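Local coordinates for protein racemase (Pseudovibrio sp. JE062, PDB 3MKC) that belongs to the mandelate racemase/muconate lactonizing enzyme family of the enolase superfamily, in which an N-terminal capping domain packs against a TIM-barrel domain, at residues T31-V36 against Y43-A48; L114-G119 against P372-D377. All blocks are in the same frame, centred on the assembly; numbering follows the deposited sequence.

Overall arrangement
Contact 1 is the hairpin pairing of 31-36 with 43-48, and contact 2 sets helix segment 114-119 against the loop 372-377; their centres lie about 11 Å apart. Two probable hydrogen bonds join them: L45 N lies 2.8 Å from D116 OD2, and Y43 OH lies 2.5 Å from D377 OD1. L45 O also meets L374 CD1 at 3.6 Å. The outer hairpin strand is thus fastened both to a helix of the capping domain and to a late piece of the chain. In this family the active site lies between capping domain and barrel; both contacts join parts of the fold, and contact 1 reaches the barrel domain through E47.

Contact 1 of 2, residues T31-V36 against Y43-A48; sequences TVVVKV and YGLGEA
The Y43 ring carries the K35 side chain over one face: CE of K35 sits 3.5 Å above the Y43 ring plane, offset toward the rim, and NZ of K35 is 4.4 Å from the Y43 ring centroid, 18° off the normal. This is a CH-pi and cation-pi contact together. The lysine suits it because its fully extended chain reaches across to the neighbouring strand, while Y43 has CG between the backbone N and the carbonyl carbon (chi1 61°), which sets its ring beside the lysine chain. K120 makes a second cation-pi contact with Y43, whose hydroxyl is hydrogen-bonded to D377. The other flat group, the E47 carboxylate, is met from above its plane: T31 OG1 donates to E47 OE1 at 2.7 Å, 41° out of that plane. T318 bonds the same OE1 and T321 bonds OE2, both from the C-terminal barrel domain, so this buried acid is gripped by three hydroxyls.

The two strands form an antiparallel beta hairpin, two of the three strands in the capping-domain sheet. V34 and G46 make a hydrogen-bonded pair, V34 N reaching G46 O at 2.8 Å in a nearly straight bond, and V36 pairs likewise with G44, G44 N lying 2.8 Å from V36 O. G44 and G46 have no side chain, so on this face the pairs present only the valines; V34 rests on I110 and V36 on A113 and L117, all of helix 102-122. V32 on the same face touches I55 of helix 52-59. The beta-branched valines suit extended backbone and fill that hydrophobic layer. On the face shared by K35 and E47, L45 CD2 lies 4.0 Å from V33 CG1 and 4.1 Å from K35 CG, this one methyl touching both, with the L45 and K35 side chains running side by side.

Contact 2 of 2, residues L114-G119 against P372-D377; sequences LYDLAG and PGLGID
G119 and G373 bring their backbones together, CA to CA 3.9 Å, where a type II' beta turn from P372 to G375 lies against helix 102-122. With no side chain on either residue, main chain meets main chain, and G373 CA makes a CH...O contact to D116 O at 3.5 Å. G373 also takes the first corner of the turn with positive phi (56°), a conformation that favours glycine. The helix belongs to the capping domain of the enolase fold; the turn comes from the far end of the chain, after the barrel strands, so residues some 250 positions apart are joined here.

D116 carries most of the polar contact. Its CG stands anti to the backbone N (chi1 -170°), which carries the carboxylate off the helix toward the turn. There OD1 of D116 accepts a hydrogen bond from L374 N at 2.8 Å, a fairly straight bond that comes from the anti side, tilted 28° out of the carboxylate plane. An aspartate suits the place: its short side chain holds two acceptor oxygens close to the helix, within reach of the turn's N-H, while its CB packs 3.9 Å from L374 CG. The second oxygen, OD2, is bonded by L45 N.

L374 also packs on H327, and I376 on I320 and A323, all of helix 319-331. Two waters complete the link to I376: one lies 2.6 Å from D116 OD2 and hydrogen-bonds I376 O, while the other, 2.7 Å from D116 OD1, accepts a hydrogen bond from I376 N at 2.8 Å.

Contact 1 of 2, residues T31-V36 against Y43-A48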
loop_
_atom_site.group_PDB
_atom_site.type_symbol
_atom_site.label_atom_id
_atom_site.label_comp_id
_atom_site.label_asym_id
_atom_site.label_seq_id
_atom_site.Cartn_x
_atom_site.Cartn_y
_atom_site.Cartn_z
ATOM N N THR A 31 -5.422 -6.602 -11.402
ATOM C CA THR A 31 -5.797 -5.400 -10.703
ATOM C C THR A 31 -7.083 -4.882 -11.321
ATOM O O THR A 31 -7.623 -5.468 -12.269
ATOM C CB THR A 31 -4.708 -4.310 -10.803
ATOM O OG1 THR A 31 -5.031 -3.240 -9.908
ATOM C CG2 THR A 31 -4.621 -3.754 -12.229
ATOM N N VAL A 32 -7.584 -3.796 -10.761
ATOM C CA VAL A 32 -8.786 -3.188 -11.268
ATOM C C VAL A 32 -8.503 -1.708 -11.380
ATOM O O VAL A 32 -8.455 -0.997 -10.379
ATOM C CB VAL A 32 -9.968 -3.420 -10.324
ATOM C CG1 VAL A 32 -11.222 -2.832 -10.921
ATOM C CG2 VAL A 32 -10.134 -4.908 -10.074
ATOM N N VAL A 33 -8.280 -1.249 -12.603
ATOM C CA VAL A 33 -8.012 0.161 -12.818
ATOM C C VAL A 33 -9.303 0.943 -12.679
ATOM O O VAL A 33 -10.352 0.513 -13.157
ATOM C CB VAL A 33 -7.443 0.422 -14.225
ATOM C CG1 VAL A 33 -7.258 1.920 -14.440
ATOM C CG2 VAL A 33 -6.124 -0.309 -14.393
ATOM N N VAL A 34 -9.230 2.078 -11.997
ATOM C CA VAL A 34 -10.389 2.932 -11.841
ATOM C C VAL A 34 -10.104 4.217 -12.612
ATOM O O VAL A 34 -9.164 4.947 -12.290
ATOM C CB VAL A 34 -10.650 3.286 -10.368
ATOM C CG1 VAL A 34 -11.816 4.267 -10.276
ATOM C CG2 VAL A 34 -10.943 2.023 -9.576
ATOM N N LYS A 35 -10.910 4.486 -13.632
ATOM C CA LYS A 35 -10.735 5.681 -14.445
ATOM C C LYS A 35 -11.901 6.643 -14.234
ATOM O O LYS A 35 -13.047 6.327 -14.564
ATOM C CB LYS A 35 -10.648 5.285 -15.919
ATOM C CG LYS A 35 -10.271 6.398 -16.885
ATOM C CD LYS A 35 -10.266 5.838 -18.307
ATOM C CE LYS A 35 -9.719 6.815 -19.325
ATOM N NZ LYS A 35 -9.500 6.131 -20.641
ATOM N N VAL A 36 -11.608 7.813 -13.671
ATOM C CA VAL A 36 -12.628 8.829 -13.434
ATOM C C VAL A 36 -12.411 9.928 -14.472
ATOM O O VAL A 36 -11.357 10.557 -14.515
ATOM C CB VAL A 36 -12.511 9.427 -12.012
ATOM C CG1 VAL A 36 -13.624 10.428 -11.771
ATOM C CG2 VAL A 36 -12.572 8.312 -10.973
ATOM N N TYR A 43 -8.985 12.729 -17.265
ATOM C CA TYR A 43 -9.248 11.608 -16.370
ATOM C C TYR A 43 -8.160 11.354 -15.332
ATOM O O TYR A 43 -7.023 11.819 -15.463
ATOM C CB TYR A 43 -9.498 10.334 -17.187
ATOM C CG TYR A 43 -8.337 9.896 -18.046
ATOM C CD1 TYR A 43 -7.232 9.259 -17.485
ATOM C CD2 TYR A 43 -8.341 10.113 -19.428
ATOM C CE1 TYR A 43 -6.162 8.842 -18.272
ATOM C CE2 TYR A 43 -7.274 9.703 -20.226
ATOM C CZ TYR A 43 -6.190 9.064 -19.641
ATOM O OH TYR A 43 -5.145 8.613 -20.416
ATOM N N GLY A 44 -8.544 10.628 -14.287
ATOM C CA GLY A 44 -7.640 10.279 -13.211
ATOM C C GLY A 44 -7.625 8.768 -13.081
ATOM O O GLY A 44 -8.644 8.105 -13.305
ATOM N N LEU A 45 -6.475 8.224 -12.707
ATOM C CA LEU A 45 -6.315 6.788 -12.577
ATOM C C LEU A 45 -6.022 6.347 -11.151
ATOM O O LEU A 45 -5.210 6.952 -10.457
ATOM C CB LEU A 45 -5.175 6.315 -13.480
ATOM C CG LEU A 45 -5.365 6.580 -14.973
ATOM C CD1 LEU A 45 -4.060 6.361 -15.710
ATOM C CD2 LEU A 45 -6.455 5.666 -15.508
ATOM N N GLY A 46 -6.699 5.284 -10.736
ATOM C CA GLY A 46 -6.498 4.724 -9.413
ATOM C C GLY A 46 -6.664 3.233 -9.586
ATOM O O GLY A 46 -6.874 2.769 -10.701
ATOM N N GLU A 47 -6.543 2.459 -8.518
ATOM C CA GLU A 47 -6.753 1.031 -8.654
ATOM C C GLU A 47 -7.246 0.452 -7.338
ATOM O O GLU A 47 -6.926 0.967 -6.261
ATOM C CB GLU A 47 -5.480 0.323 -9.147
ATOM C CG GLU A 47 -4.370 0.162 -8.143
ATOM C CD GLU A 47 -3.136 -0.482 -8.756
ATOM O OE1 GLU A 47 -3.270 -1.212 -9.760
ATOM O OE2 GLU A 47 -2.030 -0.267 -8.225
ATOM N N ALA A 48 -8.054 -0.598 -7.445
ATOM C CA ALA A 48 -8.639 -1.258 -6.286
ATOM C C ALA A 48 -8.165 -2.698 -6.142
ATOM O O ALA A 48 -7.926 -3.388 -7.135
ATOM C CB ALA A 48 -10.160 -1.222 -6.398
#

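Contact 2 of 2, residues L114-G119 against P372-D377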
loop_
_atom_site.group_PDB
_atom_site.type_symbol
_atom_site.label_atom_id
_atom_site.label_comp_id
_atom_site.label_asym_id
_atom_site.label_seq_id
_atom_site.Cartn_x
_atom_site.Cartn_y
_atom_site.Cartn_z
ATOM N N LEU A 114 -9.197 10.285 -7.800
ATOM C CA LEU A 114 -9.585 11.682 -7.655
ATOM C C LEU A 114 -8.361 12.557 -7.451
ATOM O O LEU A 114 -8.320 13.694 -7.911
ATOM C CB LEU A 114 -10.555 11.857 -6.486
ATOM C CG LEU A 114 -11.951 11.283 -6.739
ATOM C CD1 LEU A 114 -12.797 11.442 -5.492
ATOM C CD2 LEU A 114 -12.595 11.993 -7.928
ATOM N N TYR A 115 -7.357 12.028 -6.762
ATOM C CA TYR A 115 -6.141 12.797 -6.545
ATOM C C TYR A 115 -5.450 13.019 -7.884
ATOM O O TYR A 115 -4.862 14.070 -8.124
ATOM C CB TYR A 115 -5.217 12.059 -5.571
ATOM C CG TYR A 115 -5.627 12.264 -4.133
ATOM C CD1 TYR A 115 -5.244 13.412 -3.439
ATOM C CD2 TYR A 115 -6.466 11.356 -3.489
ATOM C CE1 TYR A 115 -5.692 13.654 -2.147
ATOM C CE2 TYR A 115 -6.923 11.591 -2.192
ATOM C CZ TYR A 115 -6.535 12.742 -1.532
ATOM O OH TYR A 115 -7.010 13.006 -0.268
ATOM N N ASP A 116 -5.530 12.022 -8.761
ATOM C CA ASP A 116 -4.904 12.135 -10.072
ATOM C C ASP A 116 -5.694 13.138 -10.904
ATOM O O ASP A 116 -5.120 14.037 -11.515
ATOM C CB ASP A 116 -4.867 10.765 -10.755
ATOM C CG ASP A 116 -4.017 10.754 -12.021
ATOM O OD1 ASP A 116 -3.005 11.482 -12.070
ATOM O OD2 ASP A 116 -4.351 9.996 -12.957
ATOM N N LEU A 117 -7.014 12.995 -10.908
ATOM C CA LEU A 117 -7.866 13.896 -11.675
ATOM C C LEU A 117 -7.806 15.341 -11.177
ATOM O O LEU A 117 -7.581 16.260 -11.964
ATOM C CB LEU A 117 -9.309 13.395 -11.651
ATOM C CG LEU A 117 -10.358 14.266 -12.338
ATOM C CD1 LEU A 117 -9.897 14.626 -13.754
ATOM C CD2 LEU A 117 -11.685 13.516 -12.365
ATOM N N ALA A 118 -7.997 15.543 -9.874
ATOM C CA ALA A 118 -7.970 16.889 -9.300
ATOM C C ALA A 118 -6.643 17.590 -9.577
ATOM O O ALA A 118 -6.605 18.790 -9.860
ATOM C CB ALA A 118 -8.216 16.824 -7.792
ATOM N N GLY A 119 -5.556 16.833 -9.483
ATOM C CA GLY A 119 -4.246 17.404 -9.731
ATOM C C GLY A 119 -4.112 17.817 -11.182
ATOM O O GLY A 119 -3.633 18.910 -11.487
ATOM N N PRO A 372 1.546 16.741 -12.859
ATOM C CA PRO A 372 0.242 16.976 -12.232
ATOM C C PRO A 372 -0.341 15.643 -11.774
ATOM O O PRO A 372 -0.003 14.596 -12.325
ATOM C CB PRO A 372 -0.578 17.593 -13.361
ATOM C CG PRO A 372 0.459 18.320 -14.171
ATOM C CD PRO A 372 1.579 17.308 -14.222
ATOM N N GLY A 373 -1.221 15.684 -10.777
ATOM C CA GLY A 373 -1.821 14.457 -10.283
ATOM C C GLY A 373 -0.810 13.415 -9.844
ATOM O O GLY A 373 0.186 13.735 -9.195
ATOM N N LEU A 374 -1.064 12.158 -10.199
ATOM C CA LEU A 374 -0.168 11.071 -9.825
ATOM C C LEU A 374 0.974 10.877 -10.810
ATOM O O LEU A 374 1.860 10.052 -10.592
ATOM C CB LEU A 374 -0.956 9.769 -9.675
ATOM C CG LEU A 374 -1.892 9.747 -8.465
ATOM C CD1 LEU A 374 -2.670 8.442 -8.433
ATOM C CD2 LEU A 374 -1.082 9.911 -7.187
ATOM N N GLY A 375 0.946 11.637 -11.899
ATOM C CA GLY A 375 2.005 11.545 -12.888
ATOM C C GLY A 375 2.115 10.202 -13.575
ATOM O O GLY A 375 3.203 9.638 -13.691
ATOM N N ILE A 376 0.988 9.680 -14.039
ATOM C CA ILE A 376 0.994 8.399 -14.724
ATOM C C ILE A 376 -0.091 8.326 -15.779
ATOM O O ILE A 376 -1.041 9.116 -15.776
ATOM C CB ILE A 376 0.754 7.228 -13.752
ATOM C CG1 ILE A 376 -0.514 7.494 -12.937
ATOM C CG2 ILE A 376 1.971 7.016 -12.867
ATOM C CD1 ILE A 376 -0.888 6.347 -12.008
ATOM N N ASP A 377 0.061 7.364 -16.681
ATOM C CA ASP A 377 -0.926 7.148 -17.722
ATOM C C ASP A 377 -0.890 5.686 -18.138
ATOM O O ASP A 377 0.133 5.006 -18.002
ATOM C CB ASP A 377 -0.657 8.049 -18.926
ATOM C CG ASP A 377 -1.927 8.389 -19.689
ATOM O OD1 ASP A 377 -3.001 7.853 -19.333
ATOM O OD2 ASP A 377 -1.852 9.191 -20.644
HETATM O O HOH W 1 -3.701 9.805 -15.502
HETATM O O HOH W 2 -1.212 11.416 -14.079
#